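Long-range contacts in putative oxidoreductase yhhX (Escherichia coli K-12, PDB 3F4L), which probably works as a nucleotide-dependent oxidoreductase of the Gfo/Idh/MocA family, perhaps oxidising scyllo-inositol with NADP+: residues 252-256 / 268-272; 21-25 / 297-303; 130-134 / 234-238; 160-166 / 201-206. All coordinates share one frame; numbering follows the deposited sequence.

Contact 1: residues 252-256 / 268-272; sequences QQETS and FAADD
S256 turns its OG away from its own carbonyl carbon (chi1 -63°), while F268 swings its ring beside the carbonyl and opposite the backbone N (chi1 -175°), which brings the hydroxyl to A269 N and the ring against S256 and Q253. The motif is a first helical turn, that of helix 253-258, packed against the irregular loop leading to strand 275-280. The direct polar link is A269 N to S256 OG, 2.6 Å long and somewhat bent at 146°. The hydroxyl also makes a weak bond back to Q252 O, the carbonyl that already receives S256 N, which ties the anchoring oxygen to the helical turn that carries it. F268 lies along the same turn: its CD1 is 3.6 Å from S256 CB, and its CE2 is 3.9 Å from Q253 CG. Q253 meets the ring with its CB and CG, its amide plane steep to the ring, while its OE1 is taken by Y298 N and, weakly, by Y21 OH. I261, P263 and Y21 also touch the F268 ring. Replacing F268 by an alanine would probably open a gap beside Q253 CG and S256 CB and cost the loop its aromatic packing on the helix. A269 places its CB 3.9 Å from Q253 CG. On the other flank, Q252 CG lies 3.5 Å from A270 O; beyond it the chain bends, and Q252 NE2 bonds I250 O. D271 bonds S273 OG through OD1, while its OD2 receives a water proton at 2.7 Å, the same water accepting from Q252 N.

Contact 2: residues 21-25 / 297-303; sequences YVLNR and DYGRVYD
R25 supplies the charged part of the contact, held between two aspartates in a salt-bridge network. Its chain runs extended from CG to NE and then turns at chi4 (-62°), which sets the guanidinium edge toward D297 and one face toward D303. At the edge R25 NH2 lies 2.8 Å from D297 OD2, a salt bridge whose hydrogen bond is weak, bent to 117°. D303 stands nearly upright over the face, with D303 OD1 2.9 Å from R25 NH1; no N-H points at that oxygen, so charge alone joins the pair. The guanidinium probably offsets the two nearby carboxylate charges. D297 has a second task: its OD1 accepts from G299 N at 3.1 Å, met from above the carboxylate plane, a capping bond at the turn that leads into helix 300-311. G299 suits this place, because a CB there would run into R25 NH2.

The apolar part consists of two CH-pi contacts. V22 CG2 sits over the centre of the Y302 ring, 3.5 Å from its centroid. Y298 CB covers one face of the Y21 ring, 3.9 Å from the centroid but offset toward the rim. The two tyrosine rings meet obliquely, planes 62° apart, with Y21 OH 3.4 Å from Y298 CD2. The hydroxyls find partners beyond: Y298 OH bonds D128, and Y302 OH bonds H18.

The contact joins the C-terminal end of helix 12-22, in the Rossmann part, to the beginning of helix 300-311, in the C-terminal alpha/beta part, with the start of helix 253-258 lying alongside.

Contact 3: residues 130-134 / 234-238; sequences CFLTA and PKFIV
F236 anchors helix 129-140 to one face of the mixed sheet of the C-terminal alpha/beta domain, a helix-on-sheet packing layer. K235 and F236 form a classic beta bulge, both facing K247 of the neighbouring strand 243-247. The local axes of helix 130-134 and strand 236-238 run almost parallel, 9° apart, at a closest approach of 9.4 Å. The F236 ring fills the interval by pushing its far edge into the first helical turn: F236 CE1 comes within 3.4 Å of F131 N. Around it, C130 CB touches F236 CE1 at 3.8 Å in the ring plane, and F131 CB meets F236 CZ at 3.9 Å. The F131 ring is touched near its own plane by F236 CZ and goes on to helix 171-187, packing on Q182, S185 and L186. C130 SG stands between its backbone N and carbonyl carbon (chi1 41°), from where the sulfur approaches the edge of the F236 ring, 5.3 Å from the centroid. The strand's reverse side carries I237, which packs on Y233 of the second subunit. A134 CB covers one face of F236; over the other, offset toward the rim, K235 NZ lies 3.5 Å above the plane and bonds H152 O.

Contact 4: residues 160-166 / 201-206; sequences AETKPGL and RNKANP
N202 holds CG opposite its backbone N (chi1 -171°), which carries the amide to the 160-166 loop, where the side chain crosses T162 at about a right angle. One N-H runs nearly straight (170°) from N202 ND2 to A160 O, 3.2 Å away in the amide plane; the other takes N202 ND2 to T162 OG1 at 2.8 Å. N202 OD1 turns back to A204 N at 2.9 Å, an Asx turn within the type I turn 202-205. A leucine in place of N202 would probably leave A160 O and T162 OG1 without this donor and free the turn from its side-chain brace. N205 grips the backbone at two points: N205 ND2 gives to E161 O at 2.9 Å, and N205 OD1 accepts from K163 N at 2.7 Å, the donor lying above the carbonyl plane. R201 lays its guanidinium flat against A160, whose CB stands 3.6 Å above the centre; R201 NH1 bonds R157 O and R201 NE bridges to D208. At the far end P206 CG touches G165 CA at 3.7 Å. The contact joins, at the surface, the loop between strand 146-152 and helix 171-187 to the connection between strands 192-198 and 209-216, where K203 reaches D218 of the second subunit.

From the N terminus, the chain leaves helix 12-22 at 21-25 and meets its partner only at 297-303, so contact 2 closes the longest loop and joins the Rossmann part to the C-terminal alpha/beta part. The other three contacts lie within that loop. Contact 3 binds helix 129-140 to the mixed sheet, and contact 4, inside its span, ties two surface loops about 31 Å away between centres. Contact 1 follows contact 3 in series and closes the short loop from the start of helix 253-258 to the segment before strand 275-280. None cross. Contacts 1 and 2 touch through Q253 and Y21, contacts 2 and 3 through R300 and L132; contact 4 stands apart.

Contact 1: residues 252-256 / 268-272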
loop_
_atom_site.group_PDB
_atom_site.type_symbol
_atom_site.label_atom_id
_atom_site.label_comp_id
_atom_site.label_asym_id
_atom_site.label_seq_id
_atom_site.Cartn_x
_atom_site.Cartn_y
_atom_site.Cartn_z
ATOM N N GLN A 252 -3.234 17.167 -15.638
ATOM C CA GLN A 252 -3.519 17.031 -17.062
ATOM C C GLN A 252 -2.646 17.791 -18.073
ATOM O O GLN A 252 -2.910 17.733 -19.274
ATOM C CB GLN A 252 -4.993 17.389 -17.307
ATOM C CG GLN A 252 -5.974 16.409 -16.671
ATOM C CD GLN A 252 -5.881 15.030 -17.301
ATOM O OE1 GLN A 252 -6.128 14.866 -18.502
ATOM N NE2 GLN A 252 -5.513 14.031 -16.505
ATOM N N GLN A 253 -1.622 18.498 -17.606
ATOM C CA GLN A 253 -0.740 19.240 -18.506
ATOM C C GLN A 253 -0.106 18.338 -19.562
ATOM O O GLN A 253 -0.045 18.705 -20.731
ATOM C CB GLN A 253 0.378 19.940 -17.722
ATOM C CG GLN A 253 -0.107 20.979 -16.753
ATOM C CD GLN A 253 1.013 21.573 -15.938
ATOM O OE1 GLN A 253 1.803 22.395 -16.429
ATOM N NE2 GLN A 253 1.097 21.158 -14.682
ATOM N N GLU A 254 0.369 17.163 -19.163
ATOM C CA GLU A 254 1.001 16.265 -20.124
ATOM C C GLU A 254 -0.004 15.798 -21.166
ATOM O O GLU A 254 0.322 15.693 -22.356
ATOM C CB GLU A 254 1.610 15.050 -19.424
ATOM C CG GLU A 254 2.444 14.170 -20.352
ATOM C CD GLU A 254 2.896 12.869 -19.698
ATOM O OE1 GLU A 254 3.358 12.910 -18.537
ATOM O OE2 GLU A 254 2.797 11.806 -20.350
ATOM N N THR A 255 -1.226 15.518 -20.723
ATOM C CA THR A 255 -2.262 15.069 -21.646
ATOM C C THR A 255 -2.524 16.170 -22.678
ATOM O O THR A 255 -2.619 15.898 -23.871
ATOM C CB THR A 255 -3.575 14.718 -20.891
ATOM O OG1 THR A 255 -3.334 13.607 -20.015
ATOM C CG2 THR A 255 -4.686 14.350 -21.867
ATOM N N SER A 256 -2.620 17.415 -22.228
ATOM C CA SER A 256 -2.859 18.508 -23.164
ATOM C C SER A 256 -1.682 18.687 -24.124
ATOM O O SER A 256 -1.879 18.832 -25.341
ATOM C CB SER A 256 -3.100 19.814 -22.418
ATOM O OG SER A 256 -4.259 19.724 -21.616
ATOM N N PHE A 268 -6.419 24.158 -21.873
ATOM C CA PHE A 268 -5.145 23.553 -21.467
ATOM C C PHE A 268 -5.262 22.911 -20.089
ATOM O O PHE A 268 -5.734 23.536 -19.141
ATOM C CB PHE A 268 -4.016 24.593 -21.418
ATOM C CG PHE A 268 -2.653 23.997 -21.123
ATOM C CD1 PHE A 268 -2.010 23.193 -22.067
ATOM C CD2 PHE A 268 -2.031 24.208 -19.890
ATOM C CE1 PHE A 268 -0.768 22.604 -21.788
ATOM C CE2 PHE A 268 -0.787 23.622 -19.601
ATOM C CZ PHE A 268 -0.158 22.820 -20.553
ATOM N N ALA A 269 -4.837 21.660 -19.988
ATOM C CA ALA A 269 -4.879 20.935 -18.728
ATOM C C ALA A 269 -6.268 20.925 -18.089
ATOM O O ALA A 269 -6.390 20.934 -16.866
ATOM C CB ALA A 269 -3.850 21.526 -17.756
ATOM N N ALA A 270 -7.311 20.908 -18.918
ATOM C CA ALA A 270 -8.686 20.870 -18.413
ATOM C C ALA A 270 -8.803 19.629 -17.535
ATOM O O ALA A 270 -8.431 18.539 -17.950
ATOM C CB ALA A 270 -9.691 20.796 -19.576
ATOM N N ASP A 271 -9.320 19.799 -16.326
ATOM C CA ASP A 271 -9.440 18.686 -15.390
ATOM C C ASP A 271 -10.823 18.687 -14.742
ATOM O O ASP A 271 -11.274 19.711 -14.235
ATOM C CB ASP A 271 -8.360 18.828 -14.310
ATOM C CG ASP A 271 -8.117 17.548 -13.538
ATOM O OD1 ASP A 271 -9.097 16.828 -13.242
ATOM O OD2 ASP A 271 -6.937 17.276 -13.214
ATOM N N ASP A 272 -11.496 17.543 -14.758
ATOM C CA ASP A 272 -12.823 17.456 -14.159
ATOM C C ASP A 272 -12.850 16.572 -12.916
ATOM O O ASP A 272 -13.910 16.143 -12.459
ATOM C CB ASP A 272 -13.836 16.965 -15.196
ATOM C CG ASP A 272 -14.252 18.066 -16.162
ATOM O OD1 ASP A 272 -14.992 18.983 -15.735
ATOM O OD2 ASP A 272 -13.829 18.025 -17.341
HETATM O O HOH W 1 -4.773 18.733 -14.021
#

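Contact 2: residues 21-25 / 297-303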
loop_
_atom_site.group_PDB
_atom_site.type_symbol
_atom_site.label_atom_id
_atom_site.label_comp_id
_atom_site.label_asym_id
_atom_site.label_seq_id
_atom_site.Cartn_x
_atom_site.Cartn_y
_atom_site.Cartn_z
ATOM N N TYR A 21 6.333 26.408 -22.016
ATOM C CA TYR A 21 6.196 27.248 -20.833
ATOM C C TYR A 21 7.076 28.497 -20.867
ATOM O O TYR A 21 6.653 29.584 -20.460
ATOM C CB TYR A 21 6.524 26.413 -19.589
ATOM C CG TYR A 21 5.548 25.287 -19.364
ATOM C CD1 TYR A 21 4.301 25.524 -18.769
ATOM C CD2 TYR A 21 5.838 23.996 -19.791
ATOM C CE1 TYR A 21 3.381 24.511 -18.609
ATOM C CE2 TYR A 21 4.916 22.964 -19.639
ATOM C CZ TYR A 21 3.692 23.229 -19.048
ATOM O OH TYR A 21 2.791 22.212 -18.899
ATOM N N VAL A 22 8.304 28.335 -21.346
ATOM C CA VAL A 22 9.239 29.439 -21.427
ATOM C C VAL A 22 8.821 30.450 -22.486
ATOM O O VAL A 22 8.942 31.662 -22.277
ATOM C CB VAL A 22 10.660 28.921 -21.725
ATOM C CG1 VAL A 22 11.620 30.101 -21.969
ATOM C CG2 VAL A 22 11.141 28.087 -20.543
ATOM N N LEU A 23 8.317 29.961 -23.619
ATOM C CA LEU A 23 7.889 30.854 -24.691
ATOM C C LEU A 23 6.593 31.586 -24.328
ATOM O O LEU A 23 6.157 32.482 -25.048
ATOM C CB LEU A 23 7.717 30.073 -26.001
ATOM C CG LEU A 23 8.972 29.321 -26.462
ATOM C CD1 LEU A 23 8.654 28.471 -27.705
ATOM C CD2 LEU A 23 10.090 30.321 -26.759
ATOM N N ASN A 24 5.975 31.203 -23.213
ATOM C CA ASN A 24 4.750 31.868 -22.767
ATOM C C ASN A 24 5.121 32.953 -21.740
ATOM O O ASN A 24 4.244 33.640 -21.197
ATOM C CB ASN A 24 3.803 30.860 -22.115
ATOM C CG ASN A 24 2.355 31.041 -22.555
ATOM O OD1 ASN A 24 1.826 32.159 -22.584
ATOM N ND2 ASN A 24 1.702 29.933 -22.888
ATOM N N ARG A 25 6.419 33.093 -21.474
ATOM C CA ARG A 25 6.913 34.079 -20.513
ATOM C C ARG A 25 7.936 35.017 -21.154
ATOM O O ARG A 25 8.967 35.318 -20.553
ATOM C CB ARG A 25 7.548 33.361 -19.309
ATOM C CG ARG A 25 6.582 32.416 -18.567
ATOM C CD ARG A 25 7.289 31.553 -17.525
ATOM N NE ARG A 25 6.391 30.568 -16.920
ATOM C CZ ARG A 25 5.309 30.869 -16.211
ATOM N NH1 ARG A 25 4.985 32.139 -16.010
ATOM N NH2 ARG A 25 4.546 29.912 -15.706
ATOM N N ASP A 297 1.186 24.170 -13.060
ATOM C CA ASP A 297 1.908 24.939 -14.067
ATOM C C ASP A 297 3.412 24.680 -13.952
ATOM O O ASP A 297 4.079 25.216 -13.056
ATOM C CB ASP A 297 1.593 26.434 -13.894
ATOM C CG ASP A 297 2.303 27.315 -14.915
ATOM O OD1 ASP A 297 2.822 26.785 -15.917
ATOM O OD2 ASP A 297 2.333 28.549 -14.719
ATOM N N TYR A 298 3.943 23.861 -14.862
ATOM C CA TYR A 298 5.367 23.529 -14.833
ATOM C C TYR A 298 6.263 24.751 -14.999
ATOM O O TYR A 298 7.436 24.720 -14.626
ATOM C CB TYR A 298 5.707 22.503 -15.916
ATOM C CG TYR A 298 5.020 21.171 -15.734
ATOM C CD1 TYR A 298 4.740 20.681 -14.457
ATOM C CD2 TYR A 298 4.697 20.370 -16.831
ATOM C CE1 TYR A 298 4.160 19.427 -14.275
ATOM C CE2 TYR A 298 4.113 19.104 -16.658
ATOM C CZ TYR A 298 3.850 18.645 -15.376
ATOM O OH TYR A 298 3.291 17.399 -15.181
ATOM N N GLY A 299 5.692 25.823 -15.542
ATOM C CA GLY A 299 6.448 27.045 -15.757
ATOM C C GLY A 299 6.783 27.762 -14.467
ATOM O O GLY A 299 7.587 28.697 -14.456
ATOM N N ARG A 300 6.167 27.328 -13.376
ATOM C CA ARG A 300 6.425 27.944 -12.086
ATOM C C ARG A 300 7.872 27.700 -11.662
ATOM O O ARG A 300 8.382 28.381 -10.780
ATOM C CB ARG A 300 5.410 27.435 -11.053
ATOM C CG ARG A 300 4.062 28.152 -11.224
ATOM C CD ARG A 300 2.856 27.383 -10.692
ATOM N NE ARG A 300 2.902 27.176 -9.252
ATOM C CZ ARG A 300 1.914 26.631 -8.549
ATOM N NH1 ARG A 300 0.801 26.245 -9.169
ATOM N NH2 ARG A 300 2.042 26.465 -7.233
ATOM N N VAL A 301 8.525 26.738 -12.310
ATOM C CA VAL A 301 9.924 26.435 -12.044
ATOM C C VAL A 301 10.722 27.641 -12.537
ATOM O O VAL A 301 11.625 28.130 -11.864
ATOM C CB VAL A 301 10.393 25.172 -12.819
ATOM C CG1 VAL A 301 11.925 25.067 -12.772
ATOM C CG2 VAL A 301 9.762 23.908 -12.215
ATOM N N TYR A 302 10.374 28.130 -13.721
ATOM C CA TYR A 302 11.074 29.276 -14.271
ATOM C C TYR A 302 10.725 30.556 -13.515
ATOM O O TYR A 302 11.560 31.461 -13.400
ATOM C CB TYR A 302 10.786 29.417 -15.765
ATOM C CG TYR A 302 11.493 28.357 -16.600
ATOM C CD1 TYR A 302 10.898 27.116 -16.856
ATOM C CD2 TYR A 302 12.781 28.582 -17.088
ATOM C CE1 TYR A 302 11.571 26.124 -17.580
ATOM C CE2 TYR A 302 13.465 27.597 -17.812
ATOM C CZ TYR A 302 12.854 26.378 -18.052
ATOM O OH TYR A 302 13.535 25.423 -18.751
ATOM N N ASP A 303 9.509 30.632 -12.979
ATOM C CA ASP A 303 9.135 31.820 -12.219
ATOM C C ASP A 303 9.971 31.838 -10.937
ATOM O O ASP A 303 10.287 32.904 -10.418
ATOM C CB ASP A 303 7.634 31.829 -11.877
ATOM C CG ASP A 303 6.753 31.874 -13.115
ATOM O OD1 ASP A 303 7.133 32.554 -14.089
ATOM O OD2 ASP A 303 5.676 31.242 -13.119
#

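Contact 3: residues 130-134 / 234-238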
loop_
_atom_site.group_PDB
_atom_site.type_symbol
_atom_site.label_atom_id
_atom_site.label_comp_id
_atom_site.label_asym_id
_atom_site.label_seq_id
_atom_site.Cartn_x
_atom_site.Cartn_y
_atom_site.Cartn_z
ATOM N N CYS A 130 -2.614 17.532 -9.064
ATOM C CA CYS A 130 -2.971 16.483 -8.109
ATOM C C CYS A 130 -2.160 16.646 -6.818
ATOM O O CYS A 130 -2.708 16.667 -5.709
ATOM C CB CYS A 130 -2.711 15.106 -8.731
ATOM S SG CYS A 130 -1.169 14.978 -9.694
ATOM N N PHE A 131 -0.847 16.764 -6.977
ATOM C CA PHE A 131 0.048 16.948 -5.849
ATOM C C PHE A 131 -0.283 18.220 -5.064
ATOM O O PHE A 131 -0.397 18.191 -3.829
ATOM C CB PHE A 131 1.497 17.009 -6.344
ATOM C CG PHE A 131 2.473 17.383 -5.281
ATOM C CD1 PHE A 131 2.704 16.538 -4.203
ATOM C CD2 PHE A 131 3.136 18.607 -5.331
ATOM C CE1 PHE A 131 3.586 16.913 -3.184
ATOM C CE2 PHE A 131 4.019 18.990 -4.312
ATOM C CZ PHE A 131 4.241 18.143 -3.244
ATOM N N LEU A 132 -0.445 19.337 -5.767
ATOM C CA LEU A 132 -0.748 20.594 -5.085
ATOM C C LEU A 132 -2.044 20.532 -4.281
ATOM O O LEU A 132 -2.158 21.179 -3.237
ATOM C CB LEU A 132 -0.816 21.757 -6.077
ATOM C CG LEU A 132 0.481 22.170 -6.784
ATOM C CD1 LEU A 132 0.166 23.260 -7.792
ATOM C CD2 LEU A 132 1.516 22.653 -5.774
ATOM N N THR A 133 -3.020 19.767 -4.761
ATOM C CA THR A 133 -4.279 19.643 -4.038
ATOM C C THR A 133 -4.021 18.860 -2.745
ATOM O O THR A 133 -4.520 19.216 -1.691
ATOM C CB THR A 133 -5.369 18.902 -4.872
ATOM O OG1 THR A 133 -5.500 19.517 -6.162
ATOM C CG2 THR A 133 -6.723 18.984 -4.164
ATOM N N ALA A 134 -3.236 17.792 -2.831
ATOM C CA ALA A 134 -2.929 16.999 -1.648
ATOM C C ALA A 134 -2.139 17.857 -0.647
ATOM O O ALA A 134 -2.371 17.790 0.564
ATOM C CB ALA A 134 -2.127 15.772 -2.040
ATOM N N PRO A 234 -6.198 5.524 -6.410
ATOM C CA PRO A 234 -6.369 6.978 -6.391
ATOM C C PRO A 234 -4.940 7.485 -6.649
ATOM O O PRO A 234 -3.980 6.747 -6.387
ATOM C CB PRO A 234 -6.805 7.250 -4.955
ATOM C CG PRO A 234 -7.593 6.028 -4.609
ATOM C CD PRO A 234 -6.780 4.897 -5.207
ATOM N N LYS A 235 -4.791 8.711 -7.154
ATOM C CA LYS A 235 -3.464 9.279 -7.405
ATOM C C LYS A 235 -2.759 9.562 -6.061
ATOM O O LYS A 235 -1.556 9.338 -5.915
ATOM C CB LYS A 235 -3.587 10.580 -8.207
ATOM C CG LYS A 235 -2.249 11.271 -8.466
ATOM C CD LYS A 235 -1.392 10.500 -9.468
ATOM C CE LYS A 235 0.077 10.942 -9.406
ATOM N NZ LYS A 235 0.679 10.579 -8.084
ATOM N N PHE A 236 -3.517 10.074 -5.096
ATOM C CA PHE A 236 -2.982 10.345 -3.758
ATOM C C PHE A 236 -3.998 9.962 -2.699
ATOM O O PHE A 236 -5.216 10.116 -2.890
ATOM C CB PHE A 236 -2.656 11.830 -3.537
ATOM C CG PHE A 236 -1.435 12.313 -4.262
ATOM C CD1 PHE A 236 -1.555 13.023 -5.456
ATOM C CD2 PHE A 236 -0.165 12.055 -3.756
ATOM C CE1 PHE A 236 -0.423 13.469 -6.140
ATOM C CE2 PHE A 236 0.974 12.499 -4.429
ATOM C CZ PHE A 236 0.846 13.205 -5.621
ATOM N N ILE A 237 -3.482 9.482 -1.575
ATOM C CA ILE A 237 -4.304 9.116 -0.431
ATOM C C ILE A 237 -3.553 9.702 0.757
ATOM O O ILE A 237 -2.339 9.547 0.851
ATOM C CB ILE A 237 -4.386 7.591 -0.222
ATOM C CG1 ILE A 237 -5.097 6.925 -1.398
ATOM C CG2 ILE A 237 -5.148 7.291 1.074
ATOM C CD1 ILE A 237 -5.196 5.425 -1.253
ATOM N N VAL A 238 -4.261 10.395 1.641
ATOM C CA VAL A 238 -3.635 10.971 2.834
ATOM C C VAL A 238 -4.563 10.686 4.009
ATOM O O VAL A 238 -5.759 10.973 3.942
ATOM C CB VAL A 238 -3.468 12.505 2.733
ATOM C CG1 VAL A 238 -2.808 13.036 4.012
ATOM C CG2 VAL A 238 -2.638 12.872 1.520
#

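Contact 4: residues 160-166 / 201-206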
loop_
_atom_site.group_PDB
_atom_site.type_symbol
_atom_site.label_atom_id
_atom_site.label_comp_id
_atom_site.label_asym_id
_atom_site.label_seq_id
_atom_site.Cartn_x
_atom_site.Cartn_y
_atom_site.Cartn_z
ATOM N N ALA A 160 6.470 -5.470 -22.892
ATOM C CA ALA A 160 7.762 -4.836 -22.701
ATOM C C ALA A 160 8.775 -5.615 -23.520
ATOM O O ALA A 160 9.127 -6.743 -23.177
ATOM C CB ALA A 160 8.155 -4.856 -21.218
ATOM N N GLU A 161 9.232 -5.017 -24.611
ATOM C CA GLU A 161 10.206 -5.683 -25.457
ATOM C C GLU A 161 11.503 -5.822 -24.671
ATOM O O GLU A 161 11.835 -4.966 -23.845
ATOM C CB GLU A 161 10.453 -4.871 -26.734
ATOM C CG GLU A 161 9.220 -4.670 -27.613
ATOM C CD GLU A 161 8.614 -5.974 -28.109
ATOM O OE1 GLU A 161 9.376 -6.917 -28.417
ATOM O OE2 GLU A 161 7.372 -6.051 -28.210
ATOM N N THR A 162 12.222 -6.911 -24.916
ATOM C CA THR A 162 13.483 -7.146 -24.234
ATOM C C THR A 162 14.422 -5.996 -24.525
ATOM O O THR A 162 14.608 -5.618 -25.680
ATOM C CB THR A 162 14.131 -8.451 -24.706
ATOM O OG1 THR A 162 13.261 -9.545 -24.389
ATOM C CG2 THR A 162 15.486 -8.659 -24.024
ATOM N N LYS A 163 14.996 -5.427 -23.469
ATOM C CA LYS A 163 15.929 -4.314 -23.607
ATOM C C LYS A 163 16.732 -4.207 -22.318
ATOM O O LYS A 163 16.448 -3.369 -21.468
ATOM C CB LYS A 163 15.175 -3.007 -23.873
ATOM C CG LYS A 163 15.403 -2.445 -25.275
ATOM C CD LYS A 163 14.718 -1.084 -25.469
ATOM C CE LYS A 163 13.191 -1.189 -25.432
ATOM N NZ LYS A 163 12.632 -2.051 -26.521
ATOM N N PRO A 164 17.745 -5.071 -22.161
ATOM C CA PRO A 164 18.595 -5.086 -20.969
ATOM C C PRO A 164 19.163 -3.727 -20.600
ATOM O O PRO A 164 19.339 -2.854 -21.455
ATOM C CB PRO A 164 19.672 -6.107 -21.329
ATOM C CG PRO A 164 18.912 -7.090 -22.175
ATOM C CD PRO A 164 18.113 -6.165 -23.079
ATOM N N GLY A 165 19.435 -3.554 -19.312
ATOM C CA GLY A 165 19.980 -2.300 -18.836
ATOM C C GLY A 165 20.415 -2.403 -17.391
ATOM O O GLY A 165 20.365 -3.477 -16.795
ATOM N N LEU A 166 20.844 -1.276 -16.834
ATOM C CA LEU A 166 21.295 -1.205 -15.451
ATOM C C LEU A 166 20.190 -0.650 -14.552
ATOM O O LEU A 166 19.127 -0.241 -15.028
ATOM C CB LEU A 166 22.531 -0.306 -15.353
ATOM C CG LEU A 166 23.856 -0.777 -15.966
ATOM C CD1 LEU A 166 24.344 -2.010 -15.223
ATOM C CD2 LEU A 166 23.672 -1.063 -17.443
ATOM N N ARG A 201 7.168 -7.619 -16.132
ATOM C CA ARG A 201 6.807 -7.852 -17.524
ATOM C C ARG A 201 7.818 -8.662 -18.327
ATOM O O ARG A 201 7.442 -9.576 -19.065
ATOM C CB ARG A 201 6.558 -6.518 -18.219
ATOM C CG ARG A 201 5.364 -5.758 -17.676
ATOM C CD ARG A 201 5.220 -4.432 -18.385
ATOM N NE ARG A 201 6.421 -3.622 -18.228
ATOM C CZ ARG A 201 6.632 -2.467 -18.852
ATOM N NH1 ARG A 201 5.724 -1.980 -19.684
ATOM N NH2 ARG A 201 7.756 -1.795 -18.634
ATOM N N ASN A 202 9.091 -8.317 -18.199
ATOM C CA ASN A 202 10.142 -9.027 -18.922
ATOM C C ASN A 202 11.350 -9.150 -18.016
ATOM O O ASN A 202 12.043 -8.163 -17.765
ATOM C CB ASN A 202 10.537 -8.268 -20.188
ATOM C CG ASN A 202 11.472 -9.069 -21.069
ATOM O OD1 ASN A 202 12.283 -9.850 -20.571
ATOM N ND2 ASN A 202 11.376 -8.872 -22.386
ATOM N N LYS A 203 11.606 -10.361 -17.533
ATOM C CA LYS A 203 12.723 -10.594 -16.621
ATOM C C LYS A 203 14.096 -10.186 -17.148
ATOM O O LYS A 203 15.063 -10.137 -16.391
ATOM C CB LYS A 203 12.750 -12.062 -16.182
ATOM C CG LYS A 203 11.774 -12.390 -15.059
ATOM C CD LYS A 203 12.071 -11.553 -13.826
ATOM C CE LYS A 203 11.167 -11.909 -12.656
ATOM N NZ LYS A 203 9.721 -11.657 -12.925
ATOM N N ALA A 204 14.190 -9.879 -18.437
ATOM C CA ALA A 204 15.470 -9.478 -18.994
ATOM C C ALA A 204 15.710 -7.983 -18.788
ATOM O O ALA A 204 16.847 -7.521 -18.858
ATOM C CB ALA A 204 15.523 -9.815 -20.489
ATOM N N ASN A 205 14.634 -7.240 -18.524
ATOM C CA ASN A 205 14.696 -5.786 -18.348
ATOM C C ASN A 205 14.888 -5.269 -16.918
ATOM O O ASN A 205 14.721 -6.004 -15.944
ATOM C CB ASN A 205 13.413 -5.145 -18.902
ATOM C CG ASN A 205 13.214 -5.417 -20.377
ATOM O OD1 ASN A 205 14.015 -6.102 -21.004
ATOM N ND2 ASN A 205 12.141 -4.879 -20.937
ATOM N N PRO A 206 15.257 -3.984 -16.783
ATOM C CA PRO A 206 15.449 -3.380 -15.461
ATOM C C PRO A 206 14.057 -3.330 -14.804
ATOM O O PRO A 206 13.050 -3.584 -15.464
ATOM C CB PRO A 206 15.977 -1.987 -15.796
ATOM C CG PRO A 206 16.736 -2.220 -17.088
ATOM C CD PRO A 206 15.773 -3.099 -17.845
HETATM O O HOH W 2 18.480 -5.890 -17.820
#